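Local coordinates for peptidoglycan-recognition protein SA (Drosophila melanogaster, PDB 1SXR) that recognises peptidoglycan of Gram-positive bacteria and activates the Toll pathway in innate immunity, at residues 62-65 / 66-70; 56-59 / 60-63; 100-103 / 104-107; 29-32 / 33-37. All blocks are in the same frame, centred on the assembly; numbering follows the deposited sequence.

Contact 1: 62-65 / 66-70; sequences QAYH and QNELD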
loop_
_atom_site.group_PDB
_atom_site.type_symbol
_atom_site.label_atom_id
_atom_site.label_comp_id
_atom_site.label_asym_id
_atom_site.label_seq_id
_atom_site.Cartn_x
_atom_site.Cartn_y
_atom_site.Cartn_z
ATOM N N GLN A 62 -11.731 4.761 4.131
ATOM C CA GLN A 62 -11.286 5.125 5.467
ATOM C C GLN A 62 -12.364 4.940 6.555
ATOM O O GLN A 62 -12.076 4.404 7.628
ATOM C CB GLN A 62 -10.733 6.560 5.476
ATOM C CG GLN A 62 -10.126 6.902 6.829
ATOM C CD GLN A 62 -9.711 8.342 6.908
ATOM O OE1 GLN A 62 -10.464 9.236 6.509
ATOM N NE2 GLN A 62 -8.520 8.572 7.428
ATOM N N ALA A 63 -13.585 5.378 6.265
ATOM C CA ALA A 63 -14.715 5.196 7.179
ATOM C C ALA A 63 -14.958 3.725 7.453
ATOM O O ALA A 63 -15.209 3.325 8.589
ATOM C CB ALA A 63 -15.954 5.824 6.583
ATOM N N TYR A 64 -14.936 2.905 6.419
ATOM C CA TYR A 64 -15.104 1.467 6.630
ATOM C C TYR A 64 -13.955 0.921 7.501
ATOM O O TYR A 64 -14.161 0.202 8.474
ATOM C CB TYR A 64 -15.141 0.774 5.260
ATOM C CG TYR A 64 -15.240 -0.723 5.307
ATOM C CD1 TYR A 64 -16.298 -1.364 5.922
ATOM C CD2 TYR A 64 -14.266 -1.490 4.690
ATOM C CE1 TYR A 64 -16.359 -2.780 5.930
ATOM C CE2 TYR A 64 -14.319 -2.854 4.684
ATOM C CZ TYR A 64 -15.351 -3.494 5.310
ATOM O OH TYR A 64 -15.345 -4.888 5.284
ATOM N N HIS A 65 -12.722 1.264 7.175
ATOM C CA HIS A 65 -11.613 0.747 7.959
ATOM C C HIS A 65 -11.614 1.218 9.411
ATOM O O HIS A 65 -11.368 0.424 10.314
ATOM C CB HIS A 65 -10.297 1.144 7.289
ATOM C CG HIS A 65 -10.027 0.375 6.042
ATOM N ND1 HIS A 65 -8.796 0.360 5.409
ATOM C CD2 HIS A 65 -10.833 -0.447 5.330
ATOM C CE1 HIS A 65 -8.870 -0.422 4.343
ATOM N NE2 HIS A 65 -10.092 -0.931 4.276
ATOM N N GLN A 66 -11.863 2.502 9.636
ATOM C CA GLN A 66 -11.875 3.049 10.994
ATOM C C GLN A 66 -13.071 2.616 11.816
ATOM O O GLN A 66 -12.909 2.289 13.001
ATOM C CB GLN A 66 -11.820 4.580 10.960
ATOM C CG GLN A 66 -10.432 5.087 10.599
ATOM C CD GLN A 66 -10.355 6.623 10.609
ATOM O OE1 GLN A 66 -11.305 7.293 10.182
ATOM N NE2 GLN A 66 -9.232 7.164 11.094
ATOM N N ASN A 67 -14.258 2.607 11.211
ATOM C CA ASN A 67 -15.488 2.460 11.993
ATOM C C ASN A 67 -16.110 1.084 11.948
ATOM O O ASN A 67 -16.993 0.790 12.778
ATOM C CB ASN A 67 -16.505 3.500 11.551
ATOM C CG ASN A 67 -15.989 4.919 11.718
ATOM O OD1 ASN A 67 -15.157 5.191 12.578
ATOM N ND2 ASN A 67 -16.462 5.815 10.885
ATOM N N GLU A 68 -15.697 0.252 10.991
ATOM C CA GLU A 68 -16.205 -1.114 10.921
ATOM C C GLU A 68 -15.117 -2.133 11.198
ATOM O O GLU A 68 -15.355 -3.152 11.853
ATOM C CB GLU A 68 -16.883 -1.400 9.588
ATOM C CG GLU A 68 -18.166 -0.600 9.380
ATOM C CD GLU A 68 -19.223 -0.879 10.445
ATOM O OE1 GLU A 68 -19.383 -2.056 10.851
ATOM O OE2 GLU A 68 -19.909 0.087 10.852
ATOM N N LEU A 69 -13.913 -1.876 10.708
ATOM C CA LEU A 69 -12.833 -2.843 10.912
ATOM C C LEU A 69 -12.007 -2.507 12.146
ATOM O O LEU A 69 -11.124 -3.275 12.532
ATOM C CB LEU A 69 -11.938 -2.923 9.678
ATOM C CG LEU A 69 -12.620 -3.347 8.378
ATOM C CD1 LEU A 69 -11.601 -3.526 7.296
ATOM C CD2 LEU A 69 -13.422 -4.650 8.624
ATOM N N ASP A 70 -12.293 -1.360 12.759
ATOM C CA ASP A 70 -11.658 -0.955 14.015
ATOM C C ASP A 70 -10.165 -0.682 13.875
ATOM O O ASP A 70 -9.388 -0.859 14.825
ATOM C CB ASP A 70 -11.891 -2.006 15.116
ATOM C CG ASP A 70 -13.353 -2.188 15.435
ATOM O OD1 ASP A 70 -14.132 -1.226 15.259
ATOM O OD2 ASP A 70 -13.819 -3.259 15.863
#

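Contact 2: 56-59 / 60-63; sequences EILQ and NMQA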
loop_
_atom_site.group_PDB
_atom_site.type_symbol
_atom_site.label_atom_id
_atom_site.label_comp_id
_atom_site.label_asym_id
_atom_site.label_seq_id
_atom_site.Cartn_x
_atom_site.Cartn_y
_atom_site.Cartn_z
ATOM N N GLU A 56 -13.725 10.611 -2.857
ATOM C CA GLU A 56 -14.887 10.111 -2.117
ATOM C C GLU A 56 -14.701 8.623 -1.809
ATOM O O GLU A 56 -15.062 8.126 -0.719
ATOM C CB GLU A 56 -16.182 10.331 -2.889
ATOM C CG GLU A 56 -17.400 10.077 -2.009
ATOM C CD GLU A 56 -18.707 10.187 -2.767
ATOM O OE1 GLU A 56 -18.729 10.876 -3.815
ATOM O OE2 GLU A 56 -19.712 9.593 -2.307
ATOM N N ILE A 57 -14.124 7.921 -2.763
ATOM C CA ILE A 57 -13.864 6.508 -2.572
ATOM C C ILE A 57 -12.932 6.294 -1.391
ATOM O O ILE A 57 -13.175 5.411 -0.549
ATOM C CB ILE A 57 -13.355 5.903 -3.870
ATOM C CG1 ILE A 57 -14.557 5.759 -4.821
ATOM C CG2 ILE A 57 -12.682 4.567 -3.628
ATOM C CD1 ILE A 57 -14.215 5.700 -6.259
ATOM N N LEU A 58 -11.883 7.117 -1.293
ATOM C CA LEU A 58 -10.935 6.956 -0.213
ATOM C C LEU A 58 -11.572 7.373 1.123
ATOM O O LEU A 58 -11.305 6.774 2.166
ATOM C CB LEU A 58 -9.679 7.800 -0.490
ATOM C CG LEU A 58 -8.865 7.281 -1.676
ATOM C CD1 LEU A 58 -7.855 8.382 -2.106
ATOM C CD2 LEU A 58 -8.155 5.948 -1.335
ATOM N N GLN A 59 -12.383 8.424 1.088
ATOM C CA GLN A 59 -13.087 8.830 2.323
ATOM C C GLN A 59 -13.943 7.705 2.898
ATOM O O GLN A 59 -13.946 7.455 4.121
ATOM C CB GLN A 59 -13.941 10.084 2.087
ATOM C CG GLN A 59 -13.085 11.331 1.809
ATOM C CD GLN A 59 -13.917 12.428 1.213
ATOM O OE1 GLN A 59 -15.140 12.443 1.370
ATOM N NE2 GLN A 59 -13.277 13.356 0.535
ATOM N N ASN A 60 -14.678 7.033 2.026
ATOM C CA ASN A 60 -15.539 5.945 2.504
ATOM C C ASN A 60 -14.755 4.674 2.819
ATOM O O ASN A 60 -15.108 3.923 3.753
ATOM C CB ASN A 60 -16.662 5.729 1.508
ATOM C CG ASN A 60 -17.646 6.872 1.532
ATOM O OD1 ASN A 60 -18.103 7.278 2.606
ATOM N ND2 ASN A 60 -17.944 7.421 0.371
ATOM N N MET A 61 -13.663 4.436 2.087
ATOM C CA MET A 61 -12.804 3.319 2.480
ATOM C C MET A 61 -12.231 3.557 3.885
ATOM O O MET A 61 -12.176 2.655 4.722
ATOM C CB MET A 61 -11.670 3.118 1.460
ATOM C CG MET A 61 -10.895 1.862 1.738
ATOM S SD MET A 61 -9.544 1.610 0.574
ATOM C CE MET A 61 -10.253 2.139 -0.963
ATOM N N GLN A 62 -11.731 4.761 4.131
ATOM C CA GLN A 62 -11.286 5.125 5.467
ATOM C C GLN A 62 -12.364 4.940 6.555
ATOM O O GLN A 62 -12.076 4.404 7.628
ATOM C CB GLN A 62 -10.733 6.560 5.476
ATOM C CG GLN A 62 -10.126 6.902 6.829
ATOM C CD GLN A 62 -9.711 8.342 6.908
ATOM O OE1 GLN A 62 -10.464 9.236 6.509
ATOM N NE2 GLN A 62 -8.520 8.572 7.428
ATOM N N ALA A 63 -13.585 5.378 6.265
ATOM C CA ALA A 63 -14.715 5.196 7.179
ATOM C C ALA A 63 -14.958 3.725 7.453
ATOM O O ALA A 63 -15.209 3.325 8.589
ATOM C CB ALA A 63 -15.954 5.824 6.583
HETATM O O HOH W 1 -20.422 9.433 0.847
HETATM O O HOH W 2 -13.250 9.241 6.027
#

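Contact 3: 100-103 / 104-107; sequences YGYN and AIGT. With SO4 (sulfate ion), chain C.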
loop_
_atom_site.group_PDB
_atom_site.type_symbol
_atom_site.label_atom_id
_atom_site.label_comp_id
_atom_site.label_asym_id
_atom_site.label_seq_id
_atom_site.Cartn_x
_atom_site.Cartn_y
_atom_site.Cartn_z
ATOM N N TYR A 100 -0.988 -8.732 8.474
ATOM C CA TYR A 100 -0.533 -9.253 9.751
ATOM C C TYR A 100 0.919 -9.733 9.684
ATOM O O TYR A 100 1.314 -10.483 8.768
ATOM C CB TYR A 100 -1.428 -10.417 10.224
ATOM C CG TYR A 100 -0.737 -11.222 11.318
ATOM C CD1 TYR A 100 -0.674 -10.730 12.590
ATOM C CD2 TYR A 100 -0.116 -12.448 11.049
ATOM C CE1 TYR A 100 -0.020 -11.407 13.596
ATOM C CE2 TYR A 100 0.553 -13.159 12.064
ATOM C CZ TYR A 100 0.590 -12.620 13.342
ATOM O OH TYR A 100 1.241 -13.292 14.380
ATOM N N GLY A 101 1.725 -9.269 10.644
ATOM C CA GLY A 101 3.132 -9.675 10.705
ATOM C C GLY A 101 4.054 -8.728 9.962
ATOM O O GLY A 101 5.295 -8.764 10.135
ATOM N N TYR A 102 3.447 -7.888 9.123
ATOM C CA TYR A 102 4.201 -6.939 8.298
ATOM C C TYR A 102 3.707 -5.511 8.424
ATOM O O TYR A 102 4.018 -4.667 7.581
ATOM C CB TYR A 102 4.253 -7.391 6.818
ATOM C CG TYR A 102 5.221 -8.558 6.622
ATOM C CD1 TYR A 102 6.538 -8.334 6.284
ATOM C CD2 TYR A 102 4.807 -9.856 6.832
ATOM C CE1 TYR A 102 7.423 -9.399 6.153
ATOM C CE2 TYR A 102 5.672 -10.938 6.689
ATOM C CZ TYR A 102 6.985 -10.674 6.341
ATOM O OH TYR A 102 7.882 -11.696 6.184
ATOM N N ASN A 103 2.926 -5.217 9.463
ATOM C CA ASN A 103 2.459 -3.861 9.670
ATOM C C ASN A 103 3.503 -2.996 10.370
ATOM O O ASN A 103 3.831 -1.915 9.873
ATOM C CB ASN A 103 1.164 -3.860 10.470
ATOM C CG ASN A 103 0.025 -4.507 9.714
ATOM O OD1 ASN A 103 -0.192 -4.209 8.544
ATOM N ND2 ASN A 103 -0.733 -5.367 10.388
ATOM N N ALA A 104 4.053 -3.470 11.495
ATOM C CA ALA A 104 5.111 -2.724 12.171
ATOM C C ALA A 104 6.370 -2.628 11.301
ATOM O O ALA A 104 7.050 -1.607 11.317
ATOM C CB ALA A 104 5.459 -3.380 13.509
ATOM N N ILE A 105 6.683 -3.692 10.565
ATOM C CA ILE A 105 7.973 -3.751 9.829
ATOM C C ILE A 105 7.882 -3.545 8.305
ATOM O O ILE A 105 8.895 -3.607 7.602
ATOM C CB ILE A 105 8.733 -5.068 10.125
ATOM C CG1 ILE A 105 7.948 -6.249 9.561
ATOM C CG2 ILE A 105 9.046 -5.181 11.628
ATOM C CD1 ILE A 105 8.656 -7.629 9.653
ATOM N N GLY A 106 6.688 -3.279 7.788
ATOM C CA GLY A 106 6.538 -3.109 6.345
ATOM C C GLY A 106 5.772 -1.851 5.969
ATOM O O GLY A 106 5.044 -1.281 6.791
ATOM N N THR A 107 5.937 -1.428 4.719
ATOM C CA THR A 107 5.125 -0.395 4.118
ATOM C C THR A 107 4.170 -1.067 3.160
ATOM O O THR A 107 4.633 -1.727 2.242
ATOM C CB THR A 107 6.003 0.580 3.319
ATOM O OG1 THR A 107 6.949 1.182 4.208
ATOM C CG2 THR A 107 5.165 1.711 2.806
HETATM S S SO4 C . 2.162 -6.526 13.140
HETATM O O1 SO4 C . 3.053 -6.508 11.991
HETATM O O2 SO4 C . 0.818 -6.803 12.699
HETATM O O3 SO4 C . 2.117 -5.224 13.749
HETATM O O4 SO4 C . 2.569 -7.583 14.034
HETATM O O HOH W 3 5.696 -6.375 12.073
#

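Contact 4: 29-32 / 33-37; sequences HYQV and RPIRY. With EDO (1,2-ethanediol), chain E.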
loop_
_atom_site.group_PDB
_atom_site.type_symbol
_atom_site.label_atom_id
_atom_site.label_comp_id
_atom_site.label_asym_id
_atom_site.label_seq_id
_atom_site.Cartn_x
_atom_site.Cartn_y
_atom_site.Cartn_z
ATOM N N HIS A 29 1.018 5.067 15.581
ATOM C CA HIS A 29 2.026 4.122 16.064
ATOM C C HIS A 29 3.206 4.182 15.124
ATOM O O HIS A 29 3.091 3.897 13.928
ATOM C CB HIS A 29 1.440 2.715 16.184
ATOM C CG HIS A 29 0.393 2.611 17.249
ATOM N ND1 HIS A 29 0.692 2.414 18.580
ATOM C CD2 HIS A 29 -0.956 2.732 17.180
ATOM C CE1 HIS A 29 -0.433 2.398 19.284
ATOM N NE2 HIS A 29 -1.447 2.604 18.456
ATOM N N TYR A 30 4.352 4.576 15.637
ATOM C CA TYR A 30 5.483 4.850 14.764
ATOM C C TYR A 30 6.297 3.606 14.461
ATOM O O TYR A 30 6.385 2.686 15.294
ATOM C CB TYR A 30 6.345 5.987 15.350
ATOM C CG TYR A 30 5.531 7.249 15.539
ATOM C CD1 TYR A 30 5.499 8.234 14.566
ATOM C CD2 TYR A 30 4.738 7.417 16.665
ATOM C CE1 TYR A 30 4.721 9.378 14.742
ATOM C CE2 TYR A 30 3.962 8.537 16.844
ATOM C CZ TYR A 30 3.954 9.514 15.885
ATOM O OH TYR A 30 3.170 10.638 16.092
ATOM N N GLN A 31 6.857 3.554 13.250
ATOM C CA GLN A 31 7.774 2.481 12.851
ATOM C C GLN A 31 9.224 2.895 13.059
ATOM O O GLN A 31 9.542 4.087 13.172
ATOM C CB GLN A 31 7.591 2.161 11.363
ATOM C CG GLN A 31 6.204 1.671 11.012
ATOM C CD GLN A 31 6.006 1.512 9.545
ATOM O OE1 GLN A 31 6.362 2.418 8.772
ATOM N NE2 GLN A 31 5.431 0.366 9.137
ATOM N N VAL A 32 10.094 1.900 13.084
ATOM C CA VAL A 32 11.532 2.122 13.117
ATOM C C VAL A 32 12.032 2.176 11.686
ATOM O O VAL A 32 11.834 1.247 10.907
ATOM C CB VAL A 32 12.229 0.964 13.832
ATOM C CG1 VAL A 32 13.767 1.093 13.741
ATOM C CG2 VAL A 32 11.779 0.926 15.290
ATOM N N ARG A 33 12.704 3.261 11.344
ATOM C CA ARG A 33 13.203 3.406 9.976
ATOM C C ARG A 33 14.681 3.089 9.939
ATOM O O ARG A 33 15.366 3.246 10.941
ATOM C CB ARG A 33 12.925 4.812 9.452
ATOM C CG ARG A 33 11.432 5.048 9.359
ATOM C CD ARG A 33 11.024 6.353 8.731
ATOM N NE ARG A 33 10.952 7.427 9.711
ATOM C CZ ARG A 33 10.177 8.494 9.579
ATOM N NH1 ARG A 33 9.397 8.624 8.510
ATOM N NH2 ARG A 33 10.174 9.431 10.522
ATOM N N PRO A 34 15.184 2.625 8.800
ATOM C CA PRO A 34 14.408 2.427 7.569
ATOM C C PRO A 34 13.623 1.111 7.586
ATOM O O PRO A 34 13.989 0.146 8.283
ATOM C CB PRO A 34 15.489 2.405 6.481
ATOM C CG PRO A 34 16.698 1.871 7.170
ATOM C CD PRO A 34 16.607 2.289 8.622
ATOM N N ILE A 35 12.512 1.102 6.850
ATOM C CA ILE A 35 11.663 -0.074 6.752
ATOM C C ILE A 35 12.262 -1.018 5.730
ATOM O O ILE A 35 12.773 -0.562 4.696
ATOM C CB ILE A 35 10.261 0.376 6.328
ATOM C CG1 ILE A 35 9.531 0.973 7.532
ATOM C CG2 ILE A 35 9.456 -0.772 5.711
ATOM C CD1 ILE A 35 9.066 -0.072 8.520
ATOM N N ARG A 36 12.192 -2.315 6.008
ATOM C CA ARG A 36 12.920 -3.317 5.235
ATOM C C ARG A 36 12.041 -4.197 4.379
ATOM O O ARG A 36 12.538 -5.066 3.658
ATOM C CB ARG A 36 13.777 -4.177 6.171
ATOM C CG ARG A 36 14.804 -3.332 6.903
ATOM C CD ARG A 36 15.829 -4.108 7.686
ATOM N NE ARG A 36 16.618 -3.167 8.484
ATOM C CZ ARG A 36 17.683 -2.493 8.054
ATOM N NH1 ARG A 36 18.135 -2.648 6.812
ATOM N NH2 ARG A 36 18.315 -1.663 8.877
ATOM N N TYR A 37 10.728 -3.966 4.468
ATOM C CA TYR A 37 9.738 -4.726 3.718
ATOM C C TYR A 37 8.685 -3.820 3.080
ATOM O O TYR A 37 8.198 -2.903 3.719
ATOM C CB TYR A 37 9.025 -5.687 4.668
ATOM C CG TYR A 37 9.894 -6.845 5.098
ATOM C CD1 TYR A 37 10.101 -7.928 4.245
ATOM C CD2 TYR A 37 10.501 -6.861 6.339
ATOM C CE1 TYR A 37 10.888 -8.996 4.619
ATOM C CE2 TYR A 37 11.280 -7.933 6.733
ATOM C CZ TYR A 37 11.472 -8.990 5.863
ATOM O OH TYR A 37 12.242 -10.075 6.240
HETATM C C1 EDO E . 13.410 7.581 13.048
HETATM O O1 EDO E . 14.151 7.787 11.833
HETATM C C2 EDO E . 12.665 6.254 12.983
HETATM O O2 EDO E . 13.515 5.194 13.435
#

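Contact 1: 62-65 / 66-70
Residues Q62 to N67 lie in the last turn and a half of helix 50-67, and the chain then turns out of the helix. Q66 N bonds to Q62 O at 2.8 Å, and N67 N to A63 O at 2.9 Å. Y64 O takes two donors, E68 N at 2.9 Å and L69 N at 3.1 Å. D70 has positive phi (66°) and breaks the helical path.

The amides of Q62 and Q66 stack, with planes only 3° apart. Both side chains are extended and point the same way, and Q66 OE1 lies 3.6 Å from Q62 CG. Both amides are buried and tied down. Q62 NE2 bonds to D73 and Q62 OE1 to K23 N, while Q66 NE2 bonds to N72 O and P24 O. With a serine in place of Q66, those two carbonyls are likely to lose this donor, and Q62 the amide stacked on it.

Y64 holds CG anti to its backbone nitrogen (chi1 177°), which lays the ring along L69. L69 CG sits over one face of that ring, 4.3 Å from its centroid, in a CH-pi contact. L69 CD1 bridges two rings, 3.8 Å from Y64 CE2 and 3.7 Å from H65 CD2. H65 ND1 is held by S75 N.

At Y64 O the i to i+4 pattern gives way to an i to i+5 bond. That bond and the positive phi of D70 belong to a helix C-terminal end. In this amidase-type fold the end includes Y64, part of a region inferred to bind peptidoglycan.

Contact 2: 56-59 / 60-63
Residues 56-59 and 60-63 are successive turns of helix 50-67, joined by four regular i to i+4 bonds: N60 N to E56 O, M61 N to I57 O, Q62 N to L58 O, and A63 N to Q59 O.

E56 and N60 lie side by side and point the same way. Their carboxylate and amide planes are 67° apart, so the groups do not stack. N60 ND2 comes 3.6 Å from E56 CG. A water joins the ends: it donates to E56 OE2 at 3.2 Å and accepts from N60 ND2 at 3.2 Å.

A second water bridges the next turn. It donates to Q59 O at 2.7 Å and to Q62 OE1 at 2.8 Å. Q59 O therefore serves both A63 N and this water. Q59 NE2 bonds to W20 O, which ties the helix to helix 17-20.

I57, L58 and M61 form an apolar group. M61 has CG anti to its backbone nitrogen (chi1 -172°), and the chain bends at its last torsion. This brings M61 CE back to I57 CG2 at 4.3 Å and to L58 CD2 at 4.4 Å. L58 and M61 both pack on L79 of strand 78-80, and L58 touches W20. I57 lies beside C48.

The chemistry is that of an amphipathic helix. L58 and M61 meet the sheet, while on the polar side water links the E56 carboxylate to the N60 amide.

Contact 3: 100-103 / 104-107
The N-H groups of N103 and A104 converge on sulfate atom O1. N103 N reaches it at 2.8 Å and A104 N at 3.2 Å. A water also donates to O1 at 2.6 Å, and the same water makes weak bonds to G101 O and I105 N. N103 reaches the sulfate a second time through its side chain, with ND2 bonded to O2 at 3.1 Å. N103 OD1 is held by T99 N, which fixes the rotation of the amide. G101 N adds a weak bond to O2. The positive phi of G101 (92°) would jam a CB against the preceding carbonyl.

Beside the anion site, I105 has CG1 between its backbone nitrogen and carbonyl carbon (chi1 66°). This turns CD1 back to Y102 CD1 at 4.0 Å and to G101 O at 3.6 Å. The Y102 ring is buried and meets Y37 edge-to-face. Y102 OH bonds to H178 O, which belongs to the C-terminal hexahistidine tag. At G106 a CB would clash with Y102 O.

Backbone N-H groups and the N103 amide hold the sulfate. The turn thus presents N-H groups that can hold an anion. The ion probably comes from the crystallisation liquor and is no sign of a natural ligand.

Contact 4: 29-32 / 33-37
Q31 places CG beside its backbone nitrogen (chi1 -61°) and then runs extended, which lays its amide against I35 CD1. The I35 chain bends at its second torsion (chi2 -74°) and turns CD1 to meet it. The two side chains cross at about a right angle. I35 CD1 ends over the flat of the amide, 3.6 Å from Q31 CD and 3.7 Å from both OE1 and NE2. Q31 NE2 bonds to two carbonyls, N103 O and G106 O. Cutting Q31 back to an alanine removes the whole amide, which is likely to open a gap over I35 CD1 and leave both carbonyls without this donor.

R33 N donates to O2 of a bound 1,2-ethanediol at 3.0 Å, and the bond is nearly straight (169°). That molecule probably comes from the crystallisation liquor. The R33 chain bends at chi3, and its NH1 makes a salt bridge to E140.

The peptide bond before P34 is cis and turns the chain at the surface. I35 then starts strand 35-42, an inner strand of the mixed sheet. The contact is a lead-in to that strand, with Q31 bonded to the residues that lead into the adjacent strand 106-111.

Along the chain the order is contact 4, contact 2, contact 1, contact 3. Contacts 1 and 2 are overlapping stretches of helix 50-67, with centres 9 Å apart, and share Q62 and A63. Contacts 3 and 4 have centres 8 Å apart and lie at the starts of strands 106-111 and 35-42, neighbours in the mixed sheet. They touch directly: T107 N is 2.9 Å from Y37 O, probably a hydrogen bond. Centres of contacts 1 and 3 are about 19 Å apart, and those of 2 and 4 about 25 Å. Within this amidase-type fold the strand pair is joined through the sheet. The helix pair carries the inferred peptidoglycan-binding region 61-64, and the two pairs do not touch.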